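Prophage lambdalm01, antigen B (Listeria monocytogenes, PDB 4ACV) is probably a tail terminator protein of a prophage-encoded phage tail, in an assembly of six chains in the crystal structure. Local coordinates at residues M35-I40 with H63-E68; Y91-V96 with F117-C122. All coordinates share one frame; numbering follows the deposited sequence.

Interaction 1 of 2, residues M35-I40 with H63-E68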
loop_
_atom_site.group_PDB
_atom_site.type_symbol
_atom_site.label_atom_id
_atom_site.label_comp_id
_atom_site.label_asym_id
_atom_site.label_seq_id
_atom_site.Cartn_x
_atom_site.Cartn_y
_atom_site.Cartn_z
ATOM N N MET A 35 0.159 -22.216 -23.539
ATOM C CA MET A 35 0.973 -22.312 -24.742
ATOM C C MET A 35 1.651 -20.972 -24.998
ATOM O O MET A 35 1.173 -19.935 -24.525
ATOM C CB MET A 35 0.107 -22.707 -25.944
ATOM C CG MET A 35 -0.524 -24.102 -25.877
ATOM S SD MET A 35 0.646 -25.474 -26.033
ATOM C CE MET A 35 1.760 -24.829 -27.276
ATOM N N PRO A 36 2.783 -20.984 -25.724
ATOM C CA PRO A 36 3.422 -19.716 -26.078
ATOM C C PRO A 36 2.428 -18.667 -26.598
ATOM O O PRO A 36 1.463 -18.998 -27.283
ATOM C CB PRO A 36 4.423 -20.130 -27.154
ATOM C CG PRO A 36 4.872 -21.471 -26.684
ATOM C CD PRO A 36 3.635 -22.131 -26.083
ATOM N N THR A 37 2.670 -17.410 -26.240
ATOM C CA THR A 37 1.780 -16.324 -26.605
ATOM C C THR A 37 2.333 -14.959 -26.186
ATOM O O THR A 37 3.209 -14.845 -25.324
ATOM C CB THR A 37 0.382 -16.503 -25.976
ATOM O OG1 THR A 37 -0.550 -15.633 -26.628
ATOM C CG2 THR A 37 0.417 -16.178 -24.494
ATOM N N THR A 38 1.804 -13.924 -26.824
ATOM C CA THR A 38 2.120 -12.553 -26.479
ATOM C C THR A 38 0.809 -11.777 -26.307
ATOM O O THR A 38 -0.024 -11.716 -27.225
ATOM C CB THR A 38 2.993 -11.908 -27.562
ATOM O OG1 THR A 38 3.985 -12.851 -27.994
ATOM C CG2 THR A 38 3.667 -10.643 -27.031
ATOM N N MET A 39 0.619 -11.224 -25.115
ATOM C CA MET A 39 -0.553 -10.417 -24.817
ATOM C C MET A 39 -0.115 -9.055 -24.311
ATOM O O MET A 39 0.951 -8.912 -23.706
ATOM C CB MET A 39 -1.430 -11.051 -23.737
ATOM C CG MET A 39 -1.578 -12.540 -23.793
ATOM S SD MET A 39 -2.381 -13.125 -22.291
ATOM C CE MET A 39 -1.034 -13.122 -21.125
ATOM N N ILE A 40 -0.959 -8.062 -24.556
ATOM C CA ILE A 40 -0.769 -6.751 -23.990
ATOM C C ILE A 40 -1.720 -6.572 -22.809
ATOM O O ILE A 40 -2.908 -6.887 -22.895
ATOM C CB ILE A 40 -1.020 -5.658 -25.042
ATOM C CG1 ILE A 40 -0.197 -5.949 -26.301
ATOM C CG2 ILE A 40 -0.706 -4.278 -24.453
ATOM C CD1 ILE A 40 -0.486 -5.019 -27.489
ATOM N N HIS A 63 3.282 -9.132 -22.153
ATOM C CA HIS A 63 3.585 -10.459 -21.647
ATOM C C HIS A 63 3.971 -11.392 -22.791
ATOM O O HIS A 63 3.214 -11.590 -23.730
ATOM C CB HIS A 63 2.393 -11.029 -20.895
ATOM C CG HIS A 63 1.971 -10.204 -19.722
ATOM N ND1 HIS A 63 2.426 -10.441 -18.443
ATOM C CD2 HIS A 63 1.127 -9.149 -19.633
ATOM C CE1 HIS A 63 1.877 -9.570 -17.616
ATOM N NE2 HIS A 63 1.089 -8.775 -18.314
ATOM N N HIS A 64 5.159 -11.968 -22.689
ATOM C CA HIS A 64 5.709 -12.821 -23.726
ATOM C C HIS A 64 6.007 -14.168 -23.079
ATOM O O HIS A 64 6.905 -14.281 -22.254
ATOM C CB HIS A 64 6.983 -12.174 -24.282
ATOM C CG HIS A 64 7.516 -12.826 -25.521
ATOM N ND1 HIS A 64 6.854 -12.790 -26.730
ATOM C CD2 HIS A 64 8.665 -13.509 -25.747
ATOM C CE1 HIS A 64 7.562 -13.436 -27.640
ATOM N NE2 HIS A 64 8.666 -13.882 -27.069
ATOM N N TYR A 65 5.209 -15.175 -23.416
ATOM C CA TYR A 65 5.409 -16.522 -22.898
ATOM C C TYR A 65 6.111 -17.370 -23.958
ATOM O O TYR A 65 5.702 -17.395 -25.118
ATOM C CB TYR A 65 4.070 -17.172 -22.540
ATOM C CG TYR A 65 3.373 -16.638 -21.309
ATOM C CD1 TYR A 65 2.592 -15.485 -21.369
ATOM C CD2 TYR A 65 3.465 -17.301 -20.092
ATOM C CE1 TYR A 65 1.944 -14.994 -20.240
ATOM C CE2 TYR A 65 2.815 -16.826 -18.966
ATOM C CZ TYR A 65 2.053 -15.673 -19.044
ATOM O OH TYR A 65 1.401 -15.196 -17.924
ATOM N N THR A 66 7.172 -18.062 -23.567
ATOM C CA THR A 66 7.856 -18.950 -24.498
ATOM C C THR A 66 8.342 -20.166 -23.752
ATOM O O THR A 66 8.501 -20.124 -22.540
ATOM C CB THR A 66 9.056 -18.268 -25.179
ATOM O OG1 THR A 66 9.891 -17.663 -24.182
ATOM C CG2 THR A 66 8.584 -17.205 -26.180
ATOM N N ASN A 67 8.579 -21.254 -24.474
ATOM C CA ASN A 67 9.075 -22.460 -23.839
ATOM C C ASN A 67 10.526 -22.323 -23.374
ATOM O O ASN A 67 10.921 -22.894 -22.359
ATOM C CB ASN A 67 8.884 -23.659 -24.756
ATOM C CG ASN A 67 7.446 -24.106 -24.811
ATOM O OD1 ASN A 67 6.744 -23.850 -25.789
ATOM N ND2 ASN A 67 6.989 -24.771 -23.751
ATOM N N GLU A 68 11.312 -21.546 -24.109
ATOM C CA GLU A 68 12.671 -21.233 -23.684
ATOM C C GLU A 68 12.876 -19.713 -23.604
ATOM O O GLU A 68 12.100 -18.943 -24.168
ATOM C CB GLU A 68 13.686 -21.873 -24.636
#

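Interaction 2 of 2, residues Y91-V96 with F117-C122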
loop_
_atom_site.group_PDB
_atom_site.type_symbol
_atom_site.label_atom_id
_atom_site.label_comp_id
_atom_site.label_asym_id
_atom_site.label_seq_id
_atom_site.Cartn_x
_atom_site.Cartn_y
_atom_site.Cartn_z
ATOM N N TYR A 91 -4.218 12.444 -32.689
ATOM C CA TYR A 91 -3.495 11.904 -31.543
ATOM C C TYR A 91 -2.088 11.516 -31.963
ATOM O O TYR A 91 -1.908 10.813 -32.949
ATOM C CB TYR A 91 -4.229 10.681 -30.957
ATOM C CG TYR A 91 -5.602 10.996 -30.426
ATOM C CD1 TYR A 91 -5.769 11.453 -29.129
ATOM C CD2 TYR A 91 -6.732 10.859 -31.231
ATOM C CE1 TYR A 91 -7.029 11.761 -28.633
ATOM C CE2 TYR A 91 -8.008 11.174 -30.749
ATOM C CZ TYR A 91 -8.141 11.621 -29.444
ATOM O OH TYR A 91 -9.377 11.919 -28.932
ATOM N N LYS A 92 -1.089 11.972 -31.215
ATOM C CA LYS A 92 0.300 11.649 -31.535
ATOM C C LYS A 92 1.087 11.080 -30.357
ATOM O O LYS A 92 1.090 11.635 -29.257
ATOM C CB LYS A 92 1.024 12.870 -32.101
ATOM C CG LYS A 92 0.663 13.207 -33.536
ATOM C CD LYS A 92 0.986 12.059 -34.478
ATOM C CE LYS A 92 0.623 12.418 -35.925
ATOM N NZ LYS A 92 1.559 13.414 -36.535
ATOM N N LEU A 93 1.762 9.963 -30.601
ATOM C CA LEU A 93 2.660 9.397 -29.610
ATOM C C LEU A 93 3.895 10.290 -29.513
ATOM O O LEU A 93 4.576 10.556 -30.507
ATOM C CB LEU A 93 3.048 7.971 -29.996
ATOM C CG LEU A 93 4.081 7.279 -29.115
ATOM C CD1 LEU A 93 3.503 6.946 -27.744
ATOM C CD2 LEU A 93 4.559 6.030 -29.820
ATOM N N VAL A 94 4.168 10.765 -28.308
ATOM C CA VAL A 94 5.233 11.730 -28.086
ATOM C C VAL A 94 6.439 11.100 -27.380
ATOM O O VAL A 94 7.576 11.522 -27.585
ATOM C CB VAL A 94 4.698 12.927 -27.278
ATOM C CG1 VAL A 94 5.823 13.708 -26.669
ATOM C CG2 VAL A 94 3.847 13.799 -28.171
ATOM N N ALA A 95 6.190 10.090 -26.548
ATOM C CA ALA A 95 7.277 9.393 -25.868
ATOM C C ALA A 95 6.906 7.978 -25.460
ATOM O O ALA A 95 5.751 7.671 -25.156
ATOM C CB ALA A 95 7.768 10.185 -24.653
ATOM N N VAL A 96 7.915 7.121 -25.471
ATOM C CA VAL A 96 7.788 5.770 -24.978
ATOM C C VAL A 96 8.946 5.555 -24.021
ATOM O O VAL A 96 10.078 5.919 -24.316
ATOM C CB VAL A 96 7.893 4.749 -26.115
ATOM C CG1 VAL A 96 7.780 3.328 -25.570
ATOM C CG2 VAL A 96 6.834 5.020 -27.174
ATOM N N PHE A 117 5.665 -0.507 -19.950
ATOM C CA PHE A 117 5.908 0.712 -20.709
ATOM C C PHE A 117 5.012 1.825 -20.217
ATOM O O PHE A 117 3.925 1.582 -19.722
ATOM C CB PHE A 117 5.616 0.481 -22.200
ATOM C CG PHE A 117 6.594 -0.435 -22.869
ATOM C CD1 PHE A 117 7.831 0.048 -23.294
ATOM C CD2 PHE A 117 6.302 -1.781 -23.046
ATOM C CE1 PHE A 117 8.753 -0.788 -23.904
ATOM C CE2 PHE A 117 7.224 -2.638 -23.655
ATOM C CZ PHE A 117 8.450 -2.139 -24.087
ATOM N N GLU A 118 5.478 3.052 -20.361
ATOM C CA GLU A 118 4.619 4.211 -20.216
ATOM C C GLU A 118 4.712 5.007 -21.512
ATOM O O GLU A 118 5.813 5.297 -21.978
ATOM C CB GLU A 118 5.091 5.060 -19.052
ATOM C CG GLU A 118 4.403 6.396 -18.947
ATOM C CD GLU A 118 4.873 7.181 -17.747
ATOM O OE1 GLU A 118 4.342 6.935 -16.642
ATOM O OE2 GLU A 118 5.777 8.034 -17.900
ATOM N N VAL A 119 3.571 5.342 -22.111
ATOM C CA VAL A 119 3.589 6.193 -23.301
ATOM C C VAL A 119 2.883 7.533 -23.096
ATOM O O VAL A 119 1.823 7.596 -22.486
ATOM C CB VAL A 119 2.976 5.501 -24.533
ATOM C CG1 VAL A 119 3.774 4.258 -24.898
ATOM C CG2 VAL A 119 1.492 5.200 -24.301
ATOM N N SER A 120 3.480 8.593 -23.630
ATOM C CA SER A 120 2.886 9.921 -23.596
ATOM C C SER A 120 2.271 10.261 -24.946
ATOM O O SER A 120 2.930 10.187 -25.981
ATOM C CB SER A 120 3.930 10.968 -23.228
ATOM O OG SER A 120 4.566 10.634 -22.011
ATOM N N ILE A 121 1.003 10.641 -24.924
ATOM C CA ILE A 121 0.264 10.896 -26.148
ATOM C C ILE A 121 -0.341 12.293 -26.117
ATOM O O ILE A 121 -0.975 12.682 -25.131
ATOM C CB ILE A 121 -0.851 9.830 -26.354
ATOM C CG1 ILE A 121 -0.225 8.462 -26.663
ATOM C CG2 ILE A 121 -1.829 10.270 -27.437
ATOM C CD1 ILE A 121 -1.215 7.335 -26.807
ATOM N N CYS A 122 -0.126 13.047 -27.195
ATOM C CA CYS A 122 -0.677 14.394 -27.327
ATOM C C CYS A 122 -1.877 14.462 -28.275
ATOM O O CYS A 122 -1.926 13.780 -29.300
ATOM C CB CYS A 122 0.409 15.371 -27.801
ATOM S SG CYS A 122 1.631 15.782 -26.529
#

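Interaction 1 of 2, residues M35-I40 with H63-E68
At the end of the antiparallel hairpin of strands 37-47 and 55-66 that lies away from its turn, two hydrogen-bonded pairs join the strands, Thr37 with Tyr65 and Met39 with His63. Of their four backbone bonds, Tyr65 N reaches Thr37 O over 2.8 Å with a nearly straight N-H...O angle of 172°, whereas Thr37 N meets Tyr65 O at 3.2 Å. Between them lies the non-hydrogen-bonded pair Thr38 and His64, where the side chains bond instead, Thr38 OG1 to His64 ND1 at 3.1 Å, at the edge of the imidazole. The other ring nitrogen, NE2, bonds Asp70; held at both nitrogens, the ring is probably restricted in its rotation. On the face carrying Thr37, Met39, His63 and Tyr65, the Met39 chain bends at its last torsion (chi3 -79°), which carries CE to 3.6 Å from Tyr65 CE1 and 4.0 Å from His63 CB. Thr37 CG2 lies 3.9 Å from Tyr65 CD1. His112 stacks on the Tyr65 ring and its NE2 bonds His63 ND1, while Glu41 takes His63 NE2. The strand axes run 169° apart in direction, and the alternation of hydrogen-bonded and non-hydrogen-bonded pairs is that of a regular antiparallel beta hairpin.

Interaction 2 of 2, residues Y91-V96 with F117-C122
Leu93 reaches across to Val119 and Ile121 beside a classic beta bulge, in which Val94 and Ala95 of strand 91-99 both face Ser120 of strand 110-123. Its CB leads to a CG that lies anti to the backbone N (chi1 175°), and from there CD1 turns towards the partner strand, the one atom of this side chain to come within 4.2 Å of segment 117-122. That methyl sits 3.6 Å from Val119 CB, the two side chains crossing at about a right angle, and it also meets Ser120 O at 3.7 Å and Ile121 CG1 at 4.2 Å. Phe85, from a loop, also touches Leu93.

The bulge is read from the backbone. Ser120 O accepts Val94 N at 2.7 Å and, weakly, Ala95 N at 3.3 Å, so one carbonyl serves two successive amides and the register moves by one residue. Val94 has the psi of -30° that sets it apart from its extended neighbours. Ordinary pairing holds on both sides of it: Lys92 and Cys122 exchange two bonds, and Ser120 N returns to Ala95 O. Beyond the bulge, Val96 and Val119 run alongside each other, CG2 to CG1 at 3.9 Å, while Val96 CG1 approaches the Phe117 ring obliquely. Glu118 forms salt bridges, OE1 to Arg59 and OE2 to Arg97, and Arg97 also bonds Ser120 OG. At the bulge itself, Val94 CG2, the branch beside the backbone N, lies 3.4 Å from Cys122 SG.

In the fold
Interactions 1 and 2 come one after the other along the chain, the first complete before the second begins, yet both belong to one mixed sheet. Strands 55-66 and 110-123, neighbours within it, supply one segment to each contact and pair with each other: His64 bonds Ala113 near interaction 1, and Phe117 bonds Phe60 near interaction 2. The two contacts lie on opposite sides of the chain's centre, with their own centres 25 Å apart and their nearest atoms about 8 Å apart, so they do not touch. Helix 71-83 touches both contacts, Ile77 at Thr38 and His64, Ile81 at Val96 and Phe117.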